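Local coordinates for putative exported protein (Bordetella parapertussis, PDB 3OCJ), which is of unknown function but carries a Rossmann-like methyltransferase domain and so probably transfers methyl groups from S-adenosylmethionine, at residues A83-P86 with L87-V90. Sequence-based numbering, arbitrary orientation.
Sequences ALAP and LERV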
loop_
_atom_site.group_PDB
_atom_site.type_symbol
_atom_site.label_atom_id
_atom_site.label_comp_id
_atom_site.label_asym_id
_atom_site.label_seq_id
_atom_site.Cartn_x
_atom_site.Cartn_y
_atom_site.Cartn_z
ATOM N N ALA A 83 20.958 0.402 6.807
ATOM C CA ALA A 83 21.647 -0.741 7.381
ATOM C C ALA A 83 20.699 -1.928 7.352
ATOM O O ALA A 83 19.862 -2.104 8.242
ATOM C CB ALA A 83 22.090 -0.439 8.808
ATOM N N LEU A 84 20.807 -2.718 6.294
ATOM C CA LEU A 84 19.969 -3.888 6.108
ATOM C C LEU A 84 20.854 -5.117 6.009
ATOM O O LEU A 84 21.953 -5.052 5.448
ATOM C CB LEU A 84 19.132 -3.743 4.831
ATOM C CG LEU A 84 18.150 -2.575 4.766
ATOM C CD1 LEU A 84 17.478 -2.538 3.392
ATOM C CD2 LEU A 84 17.098 -2.673 5.859
ATOM N N ALA A 85 20.391 -6.235 6.559
ATOM C CA ALA A 85 21.080 -7.502 6.366
ATOM C C ALA A 85 21.003 -7.875 4.889
ATOM O O ALA A 85 20.150 -7.364 4.164
ATOM C CB ALA A 85 20.466 -8.587 7.242
ATOM N N PRO A 86 21.911 -8.743 4.423
ATOM C CA PRO A 86 21.958 -9.062 2.991
ATOM C C PRO A 86 20.612 -9.540 2.422
ATOM O O PRO A 86 20.138 -8.994 1.426
ATOM C CB PRO A 86 23.028 -10.161 2.916
ATOM C CG PRO A 86 23.942 -9.853 4.070
ATOM C CD PRO A 86 23.030 -9.350 5.169
ATOM N N LEU A 87 19.982 -10.526 3.051
ATOM C CA LEU A 87 18.719 -11.054 2.537
ATOM C C LEU A 87 17.604 -10.018 2.665
ATOM O O LEU A 87 16.774 -9.837 1.761
ATOM C CB LEU A 87 18.337 -12.322 3.293
ATOM C CG LEU A 87 17.349 -13.271 2.622
ATOM C CD1 LEU A 87 17.851 -13.664 1.238
ATOM C CD2 LEU A 87 17.139 -14.505 3.492
ATOM N N GLU A 88 17.584 -9.350 3.809
ATOM C CA GLU A 88 16.647 -8.262 4.051
ATOM C C GLU A 88 16.694 -7.246 2.916
ATOM O O GLU A 88 15.660 -6.781 2.443
ATOM C CB GLU A 88 17.010 -7.589 5.375
ATOM C CG GLU A 88 16.068 -6.501 5.824
ATOM C CD GLU A 88 16.440 -5.950 7.191
ATOM O OE1 GLU A 88 17.638 -5.924 7.542
ATOM O OE2 GLU A 88 15.524 -5.544 7.936
ATOM N N ARG A 89 17.897 -6.907 2.467
ATOM C CA ARG A 89 18.041 -5.929 1.384
ATOM C C ARG A 89 17.473 -6.455 0.053
ATOM O O ARG A 89 16.863 -5.704 -0.710
ATOM C CB ARG A 89 19.493 -5.458 1.235
ATOM C CG ARG A 89 19.645 -4.333 0.193
ATOM C CD ARG A 89 21.091 -3.810 0.115
ATOM N NE ARG A 89 21.546 -3.176 1.351
ATOM C CZ ARG A 89 21.259 -1.925 1.702
ATOM N NH1 ARG A 89 20.480 -1.184 0.915
ATOM N NH2 ARG A 89 21.715 -1.425 2.845
ATOM N N VAL A 90 17.646 -7.748 -0.215
ATOM C CA VAL A 90 17.031 -8.358 -1.392
ATOM C C VAL A 90 15.511 -8.218 -1.332
ATOM O O VAL A 90 14.862 -7.874 -2.326
ATOM C CB VAL A 90 17.414 -9.838 -1.542
ATOM C CG1 VAL A 90 16.649 -10.465 -2.703
ATOM C CG2 VAL A 90 18.915 -9.969 -1.768
HETATM O O HOH W 1 19.089 -4.818 9.708
HETATM O O HOH W 2 22.566 -5.394 2.711
#
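E88 reaches back to the N-cap residue A85, one turn earlier, while the CB of L87, just before it, points away from the loop. With CG anti to the backbone N (chi1 -176°) and the chain extended beyond it, the carboxylate comes back to the backbone of A85, where E88 OE1 accepts the N-H of A85 at 2.9 Å through its anti lone pair. A water that also donates to A83 O gives OE1 a second bond, and OE2 is taken by S54; glutamate has just the length for this. The E88 side chain also touches a bound palmitic acid. L84 CD2 rests against the carboxylate, 3.6 Å from E88 CD. R89 closes the first helical turn, its N-H bonding to A85 O at 2.9 Å. Its side chain bends at chi3 (-64°), with L84 CD1 over one face of the guanidinium, near its rim, and a water in the guanidinium plane links R89 NE to L84 O. NH1 is held by a salt bridge to E93 and a bond to the carbonyl of S81, NH2 by a weak bond to the carbonyl of G82. V90 N then bonds to P86 O at 3.2 Å. P86 suits the first turn because its missing N-H costs no helical bond there. This is half of a capping box at a helix N-terminus: the N3 glutamate takes the N-cap N-H, but alanine has no side-chain acceptor for the return bond.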